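Local coordinates for inosine-uridine preferring nucleoside hydrolase family protein (Bacillus anthracis, PDB 2C40), which belongs to the inosine-uridine preferring nucleoside hydrolase family and holds a calcium ion and alpha-D-ribofuranose in one pocket, at residues V16-F19 with L20-M24. Residues are numbered along the deposited sequence; the frame is centred on the assembly and turned at random.
Sequences VSLF and LLLQM
The side-chain amide of Q23 reaches back to the carbonyl oxygen of F19. NE2 of Q23 lies 3.0 Å from O of F19, and the hydrogen bond is nearly straight at 171°. The oxygen sits in the plane of the amide. Q23 gets there by folding its chain at chi2 (-36°). NE2 of Q23 also comes within 4.0 Å of CD1 of F19; ring and amide planes are 27° apart. NE2 has a second acceptor, the carbonyl oxygen of F55, so two backbone oxygens hold the amide in place.

The three bonds before it run from i+4 to i as in any alpha helix. N of L21 donates to O of S17 at 2.8 Å, and N of L20 to O of V16 at 2.9 Å. The bond from N of L22 to O of L18 is longer, 3.2 Å. At F19 the series changes: NE2 of Q23 donates to its oxygen, while the backbone N of Q23 bonds to O of L20. A type I turn spans L21 to M24.

V16 and L20 lie side by side, with CG1 of V16 3.9 Å from CD1 of L20. CD2 of L20 meets CE2 of F19 at 4.0 Å. The F19 ring also packs edge-to-face with F55 and F223. L20 faces helices 246-255 and 296-308, while L18 and L22 touch strand 27-34 and helix 41-55.

The contact covers the last part of helix 12-21 and the turn that follows. This is the crossover helix of the beta-alpha-beta unit joining parallel strands 2-8 and 27-34 in the nucleoside hydrolase fold.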
ATOM      1  N   VAL A  16     -11.148   5.551   6.660  1.00 40.53           N
ATOM      2  CA  VAL A  16     -12.227   4.576   6.734  1.00 41.01           C
ATOM      3  C   VAL A  16     -13.346   5.073   7.667  1.00 40.89           C
ATOM      4  O   VAL A  16     -14.534   4.819   7.431  1.00 40.15           O
ATOM      5  CB  VAL A  16     -11.692   3.204   7.160  1.00 40.11           C
ATOM      6  CG1 VAL A  16     -12.825   2.328   7.596  1.00 41.35           C
ATOM      7  CG2 VAL A  16     -10.890   2.576   5.999  1.00 38.20           C
ATOM      8  N   SER A  17     -12.951   5.783   8.725  1.00 41.49           N
ATOM      9  CA  SER A  17     -13.894   6.293   9.711  1.00 41.32           C
ATOM     10  C   SER A  17     -14.751   7.359   9.054  1.00 42.03           C
ATOM     11  O   SER A  17     -15.951   7.360   9.222  1.00 42.44           O
ATOM     12  CB  SER A  17     -13.161   6.914  10.918  1.00 42.32           C
ATOM     13  OG  SER A  17     -12.559   5.968  11.794  1.00 39.96           O
ATOM     14  N   LEU A  18     -14.131   8.270   8.300  1.00 41.72           N
ATOM     15  CA  LEU A  18     -14.875   9.251   7.546  1.00 41.36           C
ATOM     16  C   LEU A  18     -15.928   8.601   6.659  1.00 41.82           C
ATOM     17  O   LEU A  18     -17.112   8.959   6.695  1.00 41.26           O
ATOM     18  CB  LEU A  18     -13.929  10.095   6.697  1.00 41.58           C
ATOM     19  CG  LEU A  18     -14.596  11.142   5.814  1.00 40.91           C
ATOM     20  CD1 LEU A  18     -15.279  12.185   6.640  1.00 38.52           C
ATOM     21  CD2 LEU A  18     -13.568  11.771   4.896  1.00 41.34           C
ATOM     22  N   PHE A  19     -15.504   7.615   5.876  1.00 41.97           N
ATOM     23  CA  PHE A  19     -16.424   6.897   4.995  1.00 42.18           C
ATOM     24  C   PHE A  19     -17.582   6.271   5.774  1.00 42.02           C
ATOM     25  O   PHE A  19     -18.728   6.377   5.351  1.00 42.27           O
ATOM     26  CB  PHE A  19     -15.673   5.890   4.123  1.00 41.67           C
ATOM     27  CG  PHE A  19     -16.522   4.823   3.579  1.00 43.11           C
ATOM     28  CD1 PHE A  19     -17.369   5.072   2.523  1.00 43.94           C
ATOM     29  CD2 PHE A  19     -16.482   3.524   4.126  1.00 43.36           C
ATOM     30  CE1 PHE A  19     -18.162   4.041   1.993  1.00 42.43           C
ATOM     31  CE2 PHE A  19     -17.264   2.519   3.611  1.00 42.39           C
ATOM     32  CZ  PHE A  19     -18.118   2.779   2.547  1.00 42.49           C
ATOM     33  N   LEU A  20     -17.312   5.661   6.924  1.00 42.03           N
ATOM     34  CA  LEU A  20     -18.402   5.043   7.689  1.00 42.03           C
ATOM     35  C   LEU A  20     -19.293   6.077   8.404  1.00 42.04           C
ATOM     36  O   LEU A  20     -20.492   5.889   8.450  1.00 42.28           O
ATOM     37  CB  LEU A  20     -17.845   4.065   8.695  1.00 42.60           C
ATOM     38  CG  LEU A  20     -17.049   2.884   8.139  1.00 40.61           C
ATOM     39  CD1 LEU A  20     -16.315   2.256   9.241  1.00 40.25           C
ATOM     40  CD2 LEU A  20     -17.946   1.884   7.477  1.00 41.59           C
ATOM     41  N   LEU A  21     -18.735   7.163   8.950  1.00 42.25           N
ATOM     42  CA  LEU A  21     -19.555   8.206   9.590  1.00 42.99           C
ATOM     43  C   LEU A  21     -20.645   8.671   8.627  1.00 42.57           C
ATOM     44  O   LEU A  21     -21.801   8.961   9.000  1.00 42.74           O
ATOM     45  CB  LEU A  21     -18.702   9.442  10.003  1.00 43.95           C
ATOM     46  CG  LEU A  21     -17.737   9.234  11.182  1.00 44.73           C
ATOM     47  CD1 LEU A  21     -16.577  10.173  11.091  1.00 44.67           C
ATOM     48  CD2 LEU A  21     -18.464   9.341  12.572  1.00 46.02           C
ATOM     49  N   LEU A  22     -20.244   8.735   7.369  1.00 42.23           N
ATOM     50  CA  LEU A  22     -21.068   9.263   6.320  1.00 42.41           C
ATOM     51  C   LEU A  22     -22.297   8.354   5.985  1.00 42.64           C
ATOM     52  O   LEU A  22     -23.256   8.798   5.381  1.00 41.77           O
ATOM     53  CB  LEU A  22     -20.183   9.537   5.082  1.00 41.84           C
ATOM     54  CG  LEU A  22     -19.209  10.721   5.150  1.00 41.02           C
ATOM     55  CD1 LEU A  22     -18.252  10.666   4.001  1.00 42.61           C
ATOM     56  CD2 LEU A  22     -19.965  12.066   5.159  1.00 42.10           C
ATOM     57  N   GLN A  23     -22.247   7.087   6.404  1.00 43.54           N
ATOM     58  CA  GLN A  23     -23.336   6.135   6.201  1.00 43.56           C
ATOM     59  C   GLN A  23     -24.255   6.061   7.431  1.00 44.10           C
ATOM     60  O   GLN A  23     -25.365   5.517   7.362  1.00 44.43           O
ATOM     61  CB  GLN A  23     -22.757   4.756   5.908  1.00 43.71           C
ATOM     62  CG  GLN A  23     -21.683   4.689   4.813  1.00 43.13           C
ATOM     63  CD  GLN A  23     -21.935   5.654   3.680  1.00 45.21           C
ATOM     64  OE1 GLN A  23     -22.967   5.596   3.003  1.00 47.77           O
ATOM     65  NE2 GLN A  23     -21.003   6.567   3.482  1.00 45.44           N
ATOM     66  N   MET A  24     -23.823   6.635   8.551  1.00 44.25           N
ATOM     67  CA  MET A  24     -24.646   6.652   9.769  1.00 44.80           C
ATOM     68  C   MET A  24     -25.836   7.623   9.639  1.00 44.37           C
ATOM     69  O   MET A  24     -25.657   8.843   9.482  1.00 44.56           O
ATOM     70  CB  MET A  24     -23.783   7.043  10.972  1.00 44.95           C
ATOM     71  CG  MET A  24     -22.650   6.061  11.229  1.00 44.80           C
ATOM     72  SD  MET A  24     -21.529   6.447  12.579  1.00 47.41           S
ATOM     73  CE  MET A  24     -21.553   8.177  12.622  1.00 51.77           C
TER